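Local structure of probable sulfate-binding lipoprotein SubI (Mycobacterium tuberculosis, 6DDN) at residues A148-P151 / K152-D156; S175-A178 / K179-L183; A184-A187 / A188-G192; S217-E220 / A221-F225; L319-I322 / A323-G326. The protein probably binds sulfate outside the cytoplasmic membrane and hands it over for uptake, as a lipoprotein of the prokaryotic sulfate-binding protein family. All coordinates share one frame; numbering follows the deposited sequence.

Contact 1. Residues A148-P151 / K152-D156; sequences AGNP and KNIRD
A type I beta turn runs from Asn-150 to Asn-153 in the loop between strands 138-147 and 167-168, with Pro-151 and Lys-152 at its corners, closed by Asn-153 N donating to Asn-150 O at 2.9 Å. The tight part is the buried side chain of Asn-150, which reaches past the turn and pairs with the backbone of Ile-154 as another strand would. Its OD1 accepts from Ile-154 N in a nearly straight bond of 2.7 Å (176°), while its ND2 donates to Ile-154 O at 2.6 Å, with that oxygen in the amide plane. Asparagine suits the place because one flat group offers both an acceptor and a donor; CG stands anti to the backbone N (chi1 -159°), which carries the amide to the backbone of Ile-154. A water completes the grip, giving a proton to OD1 and accepting from Lys-152 N.

The outer side is looser. Pro-151, whose ring fixes a phi suited to the second turn position, and Lys-152 direct their side chains away from the turn, and both are exposed. Arg-155, also exposed, bends at chi2 and brings one face of its guanidinium under the amide nitrogen, Asn-150 ND2 lying 3.6 Å above the guanidinium plane, over its centre; the two flat groups are not parallel. The rotation of the guanidinium is set at the edge, where Arg-155 NE donates in plane to Asn-153 OD1 at 3.2 Å.

Contact 2. Residues S175-A178 / K179-L183; sequences SGSA and KWNLL. With SO4 (sulfate ion), chain C.
From Gly-176 onward the backbone coils into the first turns of helix 177-190: Gly-176 O takes both Trp-180 N, nearly along the C=O axis at 3.1 Å, and Lys-179 N from above the carbonyl plane, and Ser-177 O takes Asn-181 N. The indole of Trp-180 stands beside this turn, its CD1 3.3 Å from Gly-176 O and the CA of Ser-177 near the ring plane at its edge. Its NE1 is spent on Ser-110 O, so the large buried ring leaves no polar atom wanting. Asn-181 turns its amide back along the helix; CG lies anti to the carbonyl carbon (chi1 -72°), which brings it to 3.0 Å from Ser-177 O. No bond joins those two groups. Instead a water links Ser-177 OG with Asn-181 OD1, and Asn-181 ND2 donates to Thr-169 OG1.

Ser-175 caps the helix start, its OG accepting from Ala-178 N at 3.2 Å, and the cap also forms part of an anion site, in keeping with the family's sulfate binding. The same OG donates to O3 of the sulfate at 2.5 Å, a very short bond. Sulfate O4 is held by Ser-177 N at 2.8 Å and weakly by Gly-176 N, amides of the helix start whose dipole would favour a negative guest. Small residues suit this end because the anion lies close against the backbone; Tyr-236 OH and Ala-60 N also bond to it. On the outer flank Lys-179 runs extended beyond CG, laying CD 3.8 Å from Ser-175 O.

Contact 3. Residues A184-A187 / A188-G192; sequences APYA and AKSDG
Ser-190 sits over Tyr-186, one helical turn earlier, and spends its hydroxyl on that residue's carbonyl: OG donates to Tyr-186 O at 2.6 Å, from above the carbonyl plane. The oxygen also receives a weak bond from Ser-190 N, so one serine supplies both a firm and a weak bond to it. The torsion that allows this (chi1 77°) places OG between the backbone N and the carbonyl carbon, back toward the preceding turn. There OG also lies 3.7 Å above the centre of the Tyr-186 ring, and CB makes a CH-pi contact with the same face, 4.3 Å from the centroid. OG accepts in turn from Gly-193 N, which suits a small hydroxyl that must both give and take. At its far end Tyr-186 OH is bonded to Asn-196 OD1.

Further along, helix 177-190 finishes in a Schellman motif. Asp-191 leaves the helical conformation with positive phi, and Gly-192 N donates to Ala-187 O at 2.9 Å, in the carbonyl plane on a lone pair. Positive phi at Gly-192 is easiest for glycine. The earlier carbonyls keep helical partners, Ala-184 O receiving Ala-188 N and Pro-185 O receiving Lys-189 N at 2.9 Å. Proline itself has no N-H to give, and the helix kinks there. Ala-188 brings only a methyl, CB 3.3 Å from Ala-184 O, beside Trp-157. Lys-189 leads its amine away to a salt bridge with Asp-158.

Contact 4. Residues S217-E220 / A221-F225; sequences SGRE and ATDVF. With SO4 (sulfate ion), chain C.
Helix 218-227 begins at the sulfate site, with Ser-217 as its N-cap. The first turn is closed by Ala-221 N to Ser-217 O at 2.8 Å, and Thr-222 N follows to Gly-218 O. Ser-217 OG accepts from Glu-220 N at 3.3 Å in an almost straight bond (169°), a role that suits serine because its short arm can reach forward to the amide of the first turn. The first amide, Gly-218 N, donates instead to sulfate O3 at 2.8 Å; having no side chain, glycine lets the anion come close to this N-terminal end, where the helix dipole would favour it.

Thr-222 sets its hydroxyl beside its own backbone N (chi1 -46°), bringing OG1 within 2.7 Å of Gly-218 O. Gly-218 O and Glu-239 OE1 both lie within reach of this one proton, and which takes it is not settled. The other oxygen of Glu-239 makes a salt bridge with Arg-219 NH2, so one carboxylate meets both residues of this face. Ala-221 turns its small CB to the buried side, against Leu-233 and Ile-168 of neighbouring strands.

Toward the solvent side Arg-219 and Asp-223 cross obliquely without a salt bridge, their flat groups 50° apart. Arg-219 bends at chi2 and chi3 toward Glu-239, and the contact falls to its aliphatic part: CD lies 3.7 Å from Asp-223 OD1.

Contact 5. Residues L319-I322 / A323-G326; sequences LWTI and ADLG. With SO4 (sulfate ion), chain H.
Trp-320 and Asp-324 cross at about a right angle, the carboxylate plane turned 79° from the indole. Asp-324 CB lies in the ring plane at its edge, 3.9 Å from Trp-320 CE3, and Asp-324 OD2 approaches the same carbon obliquely at 3.3 Å. The torsion of Asp-324 (chi1 -57°) sets CG beside its own backbone N, facing back along the chain toward the strand residues. Thr-321 also meets this side chain at a slant, but the modelled approach of its hydroxyl to the carboxylate is too close to be trusted, and the place of that hydroxyl is doubtful. The backbone is clearer: Asp-324 N gives a weak bond to Thr-321 O at 2.9 Å.

Together these residues form the exit from strand 318-320, which pairs in parallel with strand 257-267, and they lead into a type I beta turn, Ala-323 to Gly-326, before helix 328-331. Gly-326 N closes that turn on Ala-323 O at 3.1 Å, and its positive phi is one that glycine adopts without strain. Leu-325 N adds a weak bond to Ile-322 O.

The hydrophobic side chains pack on helix 177-190 and strand 257-267. Trp-320 reaches across Ala-187 and donates its NE1 to Gln-257 OE1, so the buried indole keeps a partner. Leu-325 and Ile-322 both meet Leu-183 of helix 177-190, their branched aliphatic groups packing against its methyls. At the opposite end of the segment Leu-319 N lies 2.4 Å from O3 of a sulfate ion, a bond too short to be taken at face value; the ion was probably picked up from the crystallisation liquor.

Overall arrangement
The contacts follow one another along the chain in numerical order. Contacts 2 and 3 divide helix 177-190 between them, its start and its end, with centres 13 Å apart. Contact 4, the start of helix 218-227, also lies about 13 Å from contact 2, centre to centre, and the two helix N-termini meet at one sulfate ion, an arrangement consistent with a binding site. Contact 5 packs on helix 177-190: Leu-183 touches Ile-322 and Leu-325, and Trp-320 touches Asp-191 and Gly-192 just beyond the helix end. Contacts 4 and 5 lie on opposite sides of the chain's centre, their centres about 26 Å apart. Contact 1 stands apart in a peripheral loop, touching none of the others.

Contact 1. Residues A148-P151 / K152-D156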
loop_
_atom_site.group_PDB
_atom_site.type_symbol
_atom_site.label_atom_id
_atom_site.label_comp_id
_atom_site.label_asym_id
_atom_site.label_seq_id
_atom_site.Cartn_x
_atom_site.Cartn_y
_atom_site.Cartn_z
ATOM N N ALA A 148 11.395 3.818 -18.927
ATOM C CA ALA A 148 11.680 2.629 -19.724
ATOM C C ALA A 148 13.160 2.530 -20.065
ATOM O O ALA A 148 13.742 3.457 -20.638
ATOM C CB ALA A 148 10.839 2.649 -21.001
ATOM N N GLY A 149 13.766 1.402 -19.698
ATOM C CA GLY A 149 15.179 1.178 -19.898
ATOM C C GLY A 149 16.069 1.642 -18.768
ATOM O O GLY A 149 17.287 1.435 -18.843
ATOM N N ASN A 150 15.502 2.239 -17.722
ATOM C CA ASN A 150 16.263 2.841 -16.633
ATOM C C ASN A 150 17.367 3.745 -17.186
ATOM O O ASN A 150 18.556 3.479 -16.979
ATOM C CB ASN A 150 16.846 1.776 -15.713
ATOM C CG ASN A 150 17.183 2.315 -14.332
ATOM O OD1 ASN A 150 17.265 3.526 -14.125
ATOM N ND2 ASN A 150 17.385 1.413 -13.379
ATOM N N PRO A 151 17.003 4.816 -17.900
ATOM C CA PRO A 151 18.026 5.614 -18.596
ATOM C C PRO A 151 19.085 6.169 -17.669
ATOM O O PRO A 151 20.244 6.313 -18.078
ATOM C CB PRO A 151 17.209 6.739 -19.252
ATOM C CG PRO A 151 15.784 6.259 -19.234
ATOM C CD PRO A 151 15.662 5.413 -18.014
ATOM N N LYS A 152 18.726 6.469 -16.424
ATOM C CA LYS A 152 19.657 7.025 -15.457
ATOM C C LYS A 152 20.249 5.967 -14.536
ATOM O O LYS A 152 20.976 6.314 -13.601
ATOM C CB LYS A 152 18.970 8.118 -14.645
ATOM C CG LYS A 152 18.788 9.395 -15.438
ATOM C CD LYS A 152 17.713 10.280 -14.854
ATOM C CE LYS A 152 17.509 11.497 -15.730
ATOM N NZ LYS A 152 18.795 12.203 -15.999
ATOM N N ASN A 153 19.953 4.690 -14.782
ATOM C CA ASN A 153 20.601 3.574 -14.096
ATOM C C ASN A 153 20.400 3.667 -12.580
ATOM O O ASN A 153 21.349 3.771 -11.800
ATOM C CB ASN A 153 22.089 3.513 -14.460
ATOM C CG ASN A 153 22.762 2.252 -13.966
ATOM O OD1 ASN A 153 22.188 1.165 -14.026
ATOM N ND2 ASN A 153 23.988 2.391 -13.476
ATOM N N ILE A 154 19.134 3.637 -12.179
ATOM C CA ILE A 154 18.765 3.670 -10.769
ATOM C C ILE A 154 18.631 2.235 -10.277
ATOM O O ILE A 154 17.813 1.467 -10.796
ATOM C CB ILE A 154 17.462 4.454 -10.552
ATOM C CG1 ILE A 154 17.507 5.786 -11.303
ATOM C CG2 ILE A 154 17.217 4.680 -9.073
ATOM C CD1 ILE A 154 18.498 6.775 -10.728
ATOM N N ARG A 155 19.437 1.868 -9.278
ATOM C CA ARG A 155 19.433 0.509 -8.745
ATOM C C ARG A 155 19.348 0.422 -7.228
ATOM O O ARG A 155 19.030 -0.659 -6.716
ATOM C CB ARG A 155 20.688 -0.256 -9.198
ATOM C CG ARG A 155 20.965 -0.228 -10.695
ATOM C CD ARG A 155 20.172 -1.284 -11.450
ATOM N NE ARG A 155 20.177 -1.024 -12.888
ATOM C CZ ARG A 155 19.334 -1.574 -13.757
ATOM N NH1 ARG A 155 18.406 -2.425 -13.340
ATOM N NH2 ARG A 155 19.419 -1.274 -15.046
ATOM N N ASP A 156 19.620 1.496 -6.490
ATOM C CA ASP A 156 19.667 1.397 -5.037
ATOM C C ASP A 156 19.357 2.756 -4.422
ATOM O O ASP A 156 19.225 3.763 -5.121
ATOM C CB ASP A 156 21.022 0.837 -4.571
ATOM C CG ASP A 156 22.187 1.788 -4.809
ATOM O OD1 ASP A 156 23.328 1.391 -4.496
ATOM O OD2 ASP A 156 21.989 2.917 -5.303
HETATM O O HOH W 1 16.335 5.820 -14.768
#

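Contact 2. Residues S175-A178 / K179-L183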
loop_
_atom_site.group_PDB
_atom_site.type_symbol
_atom_site.label_atom_id
_atom_site.label_comp_id
_atom_site.label_asym_id
_atom_site.label_seq_id
_atom_site.Cartn_x
_atom_site.Cartn_y
_atom_site.Cartn_z
ATOM N N SER A 175 -1.199 10.471 2.520
ATOM C CA SER A 175 -0.914 9.196 1.879
ATOM C C SER A 175 -0.209 8.250 2.839
ATOM O O SER A 175 0.665 8.663 3.607
ATOM C CB SER A 175 -0.047 9.395 0.634
ATOM O OG SER A 175 0.307 8.149 0.064
ATOM N N GLY A 176 -0.603 6.976 2.794
ATOM C CA GLY A 176 0.196 5.941 3.423
ATOM C C GLY A 176 1.340 5.490 2.544
ATOM O O GLY A 176 2.370 5.032 3.052
ATOM N N SER A 177 1.177 5.605 1.223
ATOM C CA SER A 177 2.275 5.351 0.296
ATOM C C SER A 177 3.499 6.181 0.656
ATOM O O SER A 177 4.631 5.686 0.615
ATOM C CB SER A 177 1.822 5.652 -1.135
ATOM O OG SER A 177 2.913 5.692 -2.036
ATOM N N ALA A 178 3.287 7.446 1.028
ATOM C CA ALA A 178 4.395 8.295 1.448
ATOM C C ALA A 178 5.098 7.745 2.682
ATOM O O ALA A 178 6.287 8.012 2.888
ATOM C CB ALA A 178 3.892 9.706 1.722
ATOM N N LYS A 179 4.385 6.982 3.513
ATOM C CA LYS A 179 4.991 6.453 4.729
ATOM C C LYS A 179 5.825 5.210 4.444
ATOM O O LYS A 179 6.937 5.077 4.968
ATOM C CB LYS A 179 3.907 6.160 5.766
ATOM C CG LYS A 179 3.228 7.414 6.298
ATOM C CD LYS A 179 1.849 7.108 6.848
ATOM C CE LYS A 179 1.183 8.360 7.396
ATOM N NZ LYS A 179 -0.225 8.093 7.806
ATOM N N TRP A 180 5.311 4.287 3.626
ATOM C CA TRP A 180 6.149 3.190 3.154
ATOM C C TRP A 180 7.384 3.724 2.442
ATOM O O TRP A 180 8.501 3.245 2.673
ATOM C CB TRP A 180 5.364 2.275 2.211
ATOM C CG TRP A 180 4.119 1.658 2.782
ATOM C CD1 TRP A 180 2.839 1.859 2.353
ATOM C CD2 TRP A 180 4.036 0.718 3.864
ATOM N NE1 TRP A 180 1.964 1.115 3.107
ATOM C CE2 TRP A 180 2.672 0.405 4.040
ATOM C CE3 TRP A 180 4.979 0.116 4.704
ATOM C CZ2 TRP A 180 2.229 -0.483 5.021
ATOM C CZ3 TRP A 180 4.535 -0.765 5.678
ATOM C CH2 TRP A 180 3.173 -1.055 5.828
ATOM N N ASN A 181 7.200 4.735 1.587
ATOM C CA ASN A 181 8.282 5.252 0.757
ATOM C C ASN A 181 9.406 5.870 1.576
ATOM O O ASN A 181 10.530 5.978 1.075
ATOM C CB ASN A 181 7.739 6.291 -0.226
ATOM C CG ASN A 181 6.902 5.674 -1.330
ATOM O OD1 ASN A 181 6.683 4.463 -1.360
ATOM N ND2 ASN A 181 6.424 6.512 -2.244
ATOM N N LEU A 182 9.129 6.302 2.805
ATOM C CA LEU A 182 10.169 6.837 3.671
ATOM C C LEU A 182 10.638 5.845 4.725
ATOM O O LEU A 182 11.769 5.969 5.209
ATOM C CB LEU A 182 9.681 8.119 4.360
ATOM C CG LEU A 182 9.267 9.249 3.413
ATOM C CD1 LEU A 182 9.147 10.564 4.164
ATOM C CD2 LEU A 182 10.247 9.376 2.257
ATOM N N LEU A 183 9.805 4.863 5.081
ATOM C CA LEU A 183 10.241 3.821 6.003
ATOM C C LEU A 183 11.339 2.962 5.389
ATOM O O LEU A 183 12.305 2.602 6.073
ATOM C CB LEU A 183 9.052 2.953 6.408
ATOM C CG LEU A 183 8.176 3.517 7.521
ATOM C CD1 LEU A 183 6.832 2.807 7.551
ATOM C CD2 LEU A 183 8.885 3.405 8.863
HETATM S S SO4 C . -2.063 5.972 -0.793
HETATM O O1 SO4 C . -3.517 6.011 -0.671
HETATM O O2 SO4 C . -1.689 4.945 -1.762
HETATM O O3 SO4 C . -1.567 7.267 -1.247
HETATM O O4 SO4 C . -1.478 5.661 0.507
HETATM O O HOH W 2 4.591 3.454 -2.039
#

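Contact 3. Residues A184-A187 / A188-G192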
loop_
_atom_site.group_PDB
_atom_site.type_symbol
_atom_site.label_atom_id
_atom_site.label_comp_id
_atom_site.label_asym_id
_atom_site.label_seq_id
_atom_site.Cartn_x
_atom_site.Cartn_y
_atom_site.Cartn_z
ATOM N N ALA A 184 11.206 2.620 4.107
ATOM C CA ALA A 184 12.202 1.767 3.462
ATOM C C ALA A 184 13.596 2.383 3.467
ATOM O O ALA A 184 14.542 1.706 3.906
ATOM C CB ALA A 184 11.743 1.417 2.042
ATOM N N PRO A 185 13.807 3.626 3.018
ATOM C CA PRO A 185 15.166 4.178 3.072
ATOM C C PRO A 185 15.657 4.404 4.488
ATOM O O PRO A 185 16.863 4.289 4.739
ATOM C CB PRO A 185 15.035 5.494 2.299
ATOM C CG PRO A 185 13.636 5.897 2.512
ATOM C CD PRO A 185 12.860 4.611 2.467
ATOM N N TYR A 186 14.761 4.722 5.425
ATOM C CA TYR A 186 15.176 4.833 6.817
ATOM C C TYR A 186 15.649 3.487 7.346
ATOM O O TYR A 186 16.741 3.378 7.913
ATOM C CB TYR A 186 14.037 5.368 7.680
ATOM C CG TYR A 186 14.349 5.261 9.153
ATOM C CD1 TYR A 186 15.247 6.132 9.754
ATOM C CD2 TYR A 186 13.769 4.274 9.938
ATOM C CE1 TYR A 186 15.550 6.033 11.097
ATOM C CE2 TYR A 186 14.067 4.165 11.283
ATOM C CZ TYR A 186 14.956 5.048 11.858
ATOM O OH TYR A 186 15.256 4.947 13.197
ATOM N N ALA A 187 14.831 2.446 7.169
ATOM C CA ALA A 187 15.216 1.114 7.623
ATOM C C ALA A 187 16.492 0.643 6.937
ATOM O O ALA A 187 17.340 -0.004 7.562
ATOM C CB ALA A 187 14.076 0.127 7.376
ATOM N N ALA A 188 16.650 0.966 5.651
ATOM C CA ALA A 188 17.832 0.526 4.918
ATOM C C ALA A 188 19.086 1.238 5.412
ATOM O O ALA A 188 20.088 0.594 5.744
ATOM C CB ALA A 188 17.638 0.757 3.419
ATOM N N LYS A 189 19.047 2.569 5.474
ATOM C CA LYS A 189 20.223 3.342 5.853
ATOM C C LYS A 189 20.487 3.346 7.354
ATOM O O LYS A 189 21.553 3.809 7.773
ATOM C CB LYS A 189 20.086 4.778 5.350
ATOM C CG LYS A 189 20.210 4.888 3.846
ATOM C CD LYS A 189 21.408 4.096 3.352
ATOM C CE LYS A 189 21.831 4.531 1.965
ATOM N NZ LYS A 189 22.891 3.640 1.415
ATOM N N SER A 190 19.558 2.844 8.166
ATOM C CA SER A 190 19.751 2.756 9.606
ATOM C C SER A 190 19.879 1.323 10.101
ATOM O O SER A 190 19.986 1.111 11.313
ATOM C CB SER A 190 18.599 3.448 10.344
ATOM O OG SER A 190 17.434 2.642 10.339
ATOM N N ASP A 191 19.877 0.343 9.197
ATOM C CA ASP A 191 19.906 -1.076 9.552
ATOM C C ASP A 191 18.816 -1.401 10.570
ATOM O O ASP A 191 19.065 -1.982 11.628
ATOM C CB ASP A 191 21.286 -1.491 10.067
ATOM C CG ASP A 191 21.511 -2.993 9.994
ATOM O OD1 ASP A 191 21.488 -3.546 8.874
ATOM O OD2 ASP A 191 21.720 -3.624 11.049
ATOM N N GLY A 192 17.591 -1.001 10.244
ATOM C CA GLY A 192 16.453 -1.295 11.090
ATOM C C GLY A 192 16.522 -0.666 12.466
ATOM O O GLY A 192 16.298 -1.344 13.473
#

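Contact 4. Residues S217-E220 / A221-F225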
loop_
_atom_site.group_PDB
_atom_site.type_symbol
_atom_site.label_atom_id
_atom_site.label_comp_id
_atom_site.label_asym_id
_atom_site.label_seq_id
_atom_site.Cartn_x
_atom_site.Cartn_y
_atom_site.Cartn_z
ATOM N N SER A 217 -1.482 11.465 -3.046
ATOM C CA SER A 217 -1.598 10.021 -2.917
ATOM C C SER A 217 -0.628 9.344 -3.875
ATOM O O SER A 217 -0.076 9.970 -4.784
ATOM C CB SER A 217 -3.034 9.553 -3.178
ATOM O OG SER A 217 -3.421 9.798 -4.519
ATOM N N GLY A 218 -0.425 8.043 -3.654
ATOM C CA GLY A 218 0.439 7.279 -4.540
ATOM C C GLY A 218 -0.059 7.274 -5.972
ATOM O O GLY A 218 0.733 7.299 -6.916
ATOM N N ARG A 219 -1.381 7.246 -6.153
ATOM C CA ARG A 219 -1.946 7.322 -7.496
ATOM C C ARG A 219 -1.657 8.676 -8.132
ATOM O O ARG A 219 -1.246 8.754 -9.296
ATOM C CB ARG A 219 -3.450 7.054 -7.450
ATOM C CG ARG A 219 -4.169 7.281 -8.774
ATOM C CD ARG A 219 -3.567 6.450 -9.904
ATOM N NE ARG A 219 -3.172 5.114 -9.460
ATOM C CZ ARG A 219 -3.996 4.074 -9.393
ATOM N NH1 ARG A 219 -5.268 4.212 -9.742
ATOM N NH2 ARG A 219 -3.549 2.898 -8.971
ATOM N N GLU A 220 -1.868 9.758 -7.377
ATOM C CA GLU A 220 -1.512 11.082 -7.876
ATOM C C GLU A 220 -0.019 11.188 -8.150
ATOM O O GLU A 220 0.394 11.888 -9.084
ATOM C CB GLU A 220 -1.949 12.157 -6.880
ATOM C CG GLU A 220 -3.456 12.296 -6.730
ATOM C CD GLU A 220 -3.843 13.362 -5.722
ATOM O OE1 GLU A 220 -2.930 14.002 -5.158
ATOM O OE2 GLU A 220 -5.055 13.559 -5.493
ATOM N N ALA A 221 0.806 10.501 -7.358
ATOM C CA ALA A 221 2.240 10.483 -7.624
ATOM C C ALA A 221 2.551 9.734 -8.913
ATOM O O ALA A 221 3.445 10.133 -9.670
ATOM C CB ALA A 221 2.984 9.860 -6.444
ATOM N N THR A 222 1.825 8.642 -9.177
ATOM C CA THR A 222 2.014 7.907 -10.423
ATOM C C THR A 222 1.616 8.754 -11.624
ATOM O O THR A 222 2.277 8.715 -12.669
ATOM C CB THR A 222 1.200 6.611 -10.405
ATOM O OG1 THR A 222 1.393 5.936 -9.156
ATOM C CG2 THR A 222 1.627 5.697 -11.545
ATOM N N ASP A 223 0.532 9.523 -11.493
ATOM C CA ASP A 223 0.041 10.329 -12.605
ATOM C C ASP A 223 1.064 11.379 -13.022
ATOM O O ASP A 223 1.454 11.453 -14.193
ATOM C CB ASP A 223 -1.282 10.992 -12.220
ATOM C CG ASP A 223 -2.400 9.987 -12.006
ATOM O OD1 ASP A 223 -2.253 8.828 -12.451
ATOM O OD2 ASP A 223 -3.428 10.357 -11.395
ATOM N N VAL A 224 1.516 12.199 -12.070
ATOM C CA VAL A 224 2.452 13.267 -12.402
ATOM C C VAL A 224 3.788 12.696 -12.862
ATOM O O VAL A 224 4.513 13.341 -13.629
ATOM C CB VAL A 224 2.620 14.226 -11.208
ATOM C CG1 VAL A 224 3.586 13.656 -10.179
ATOM C CG2 VAL A 224 3.087 15.594 -11.692
ATOM N N PHE A 225 4.134 11.484 -12.424
ATOM C CA PHE A 225 5.361 10.865 -12.914
ATOM C C PHE A 225 5.198 10.400 -14.355
ATOM O O PHE A 225 6.121 10.540 -15.166
ATOM C CB PHE A 225 5.768 9.697 -12.015
ATOM C CG PHE A 225 7.023 9.002 -12.462
ATOM C CD1 PHE A 225 8.266 9.478 -12.079
ATOM C CD2 PHE A 225 6.959 7.878 -13.272
ATOM C CE1 PHE A 225 9.421 8.846 -12.494
ATOM C CE2 PHE A 225 8.109 7.243 -13.691
ATOM C CZ PHE A 225 9.341 7.727 -13.303
HETATM S S SO4 C . -2.063 5.972 -0.793
HETATM O O1 SO4 C . -3.517 6.011 -0.671
HETATM O O2 SO4 C . -1.689 4.945 -1.762
HETATM O O3 SO4 C . -1.567 7.267 -1.247
HETATM O O4 SO4 C . -1.478 5.661 0.507
#

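Contact 5. Residues L319-I322 / A323-G326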
loop_
_atom_site.group_PDB
_atom_site.type_symbol
_atom_site.label_atom_id
_atom_site.label_comp_id
_atom_site.label_asym_id
_atom_site.label_seq_id
_atom_site.Cartn_x
_atom_site.Cartn_y
_atom_site.Cartn_z
ATOM N N LEU A 319 14.218 -7.679 3.458
ATOM C CA LEU A 319 12.827 -7.239 3.555
ATOM C C LEU A 319 12.598 -6.706 4.965
ATOM O O LEU A 319 12.426 -7.476 5.913
ATOM C CB LEU A 319 11.870 -8.380 3.226
ATOM C CG LEU A 319 10.397 -7.982 3.105
ATOM C CD1 LEU A 319 10.208 -6.982 1.973
ATOM C CD2 LEU A 319 9.511 -9.204 2.903
ATOM N N TRP A 320 12.605 -5.384 5.102
ATOM C CA TRP A 320 12.328 -4.754 6.383
ATOM C C TRP A 320 10.829 -4.732 6.643
ATOM O O TRP A 320 10.029 -4.490 5.735
ATOM C CB TRP A 320 12.884 -3.329 6.407
ATOM C CG TRP A 320 14.378 -3.260 6.363
ATOM C CD1 TRP A 320 15.148 -2.807 5.329
ATOM C CD2 TRP A 320 15.287 -3.652 7.398
ATOM N NE1 TRP A 320 16.480 -2.895 5.658
ATOM C CE2 TRP A 320 16.592 -3.410 6.923
ATOM C CE3 TRP A 320 15.125 -4.183 8.681
ATOM C CZ2 TRP A 320 17.725 -3.683 7.684
ATOM C CZ3 TRP A 320 16.252 -4.453 9.436
ATOM C CH2 TRP A 320 17.535 -4.202 8.935
ATOM N N THR A 321 10.449 -4.987 7.892
ATOM C CA THR A 321 9.054 -4.983 8.304
ATOM C C THR A 321 8.845 -3.974 9.424
ATOM O O THR A 321 9.787 -3.571 10.113
ATOM C CB THR A 321 8.602 -6.373 8.772
ATOM O OG1 THR A 321 9.268 -6.707 9.996
ATOM C CG2 THR A 321 8.930 -7.420 7.721
ATOM N N ILE A 322 7.583 -3.570 9.603
ATOM C CA ILE A 322 7.249 -2.636 10.675
ATOM C C ILE A 322 7.580 -3.237 12.034
ATOM O O ILE A 322 7.857 -2.507 12.993
ATOM C CB ILE A 322 5.767 -2.211 10.578
ATOM C CG1 ILE A 322 5.582 -0.786 11.099
ATOM C CG2 ILE A 322 4.864 -3.169 11.345
ATOM C CD1 ILE A 322 6.188 0.268 10.207
ATOM N N ALA A 323 7.575 -4.568 12.139
ATOM C CA ALA A 323 7.942 -5.211 13.394
ATOM C C ALA A 323 9.431 -5.062 13.681
ATOM O O ALA A 323 9.835 -5.036 14.849
ATOM C CB ALA A 323 7.548 -6.687 13.365
ATOM N N ASP A 324 10.257 -4.970 12.635
ATOM C CA ASP A 324 11.683 -4.739 12.836
ATOM C C ASP A 324 11.935 -3.411 13.531
ATOM O O ASP A 324 12.901 -3.279 14.291
ATOM C CB ASP A 324 12.421 -4.777 11.495
ATOM C CG ASP A 324 12.222 -6.083 10.751
ATOM O OD1 ASP A 324 11.177 -6.733 10.962
ATOM O OD2 ASP A 324 13.104 -6.459 9.949
ATOM N N LEU A 325 11.081 -2.422 13.287
ATOM C CA LEU A 325 11.217 -1.101 13.878
ATOM C C LEU A 325 10.404 -0.944 15.155
ATOM O O LEU A 325 10.199 0.186 15.609
ATOM C CB LEU A 325 10.809 -0.032 12.863
ATOM C CG LEU A 325 11.703 0.076 11.626
ATOM C CD1 LEU A 325 11.516 1.415 10.930
ATOM C CD2 LEU A 325 13.160 -0.131 12.008
ATOM N N GLY A 326 9.942 -2.045 15.740
ATOM C CA GLY A 326 9.157 -1.984 16.953
ATOM C C GLY A 326 7.673 -1.794 16.751
ATOM O O GLY A 326 6.980 -1.406 17.698
HETATM S S SO4 H . 14.697 -10.993 4.638
HETATM O O1 SO4 H . 13.394 -11.567 4.976
HETATM O O2 SO4 H . 15.009 -11.289 3.238
HETATM O O3 SO4 H . 14.657 -9.545 4.833
HETATM O O4 SO4 H . 15.726 -11.564 5.509
#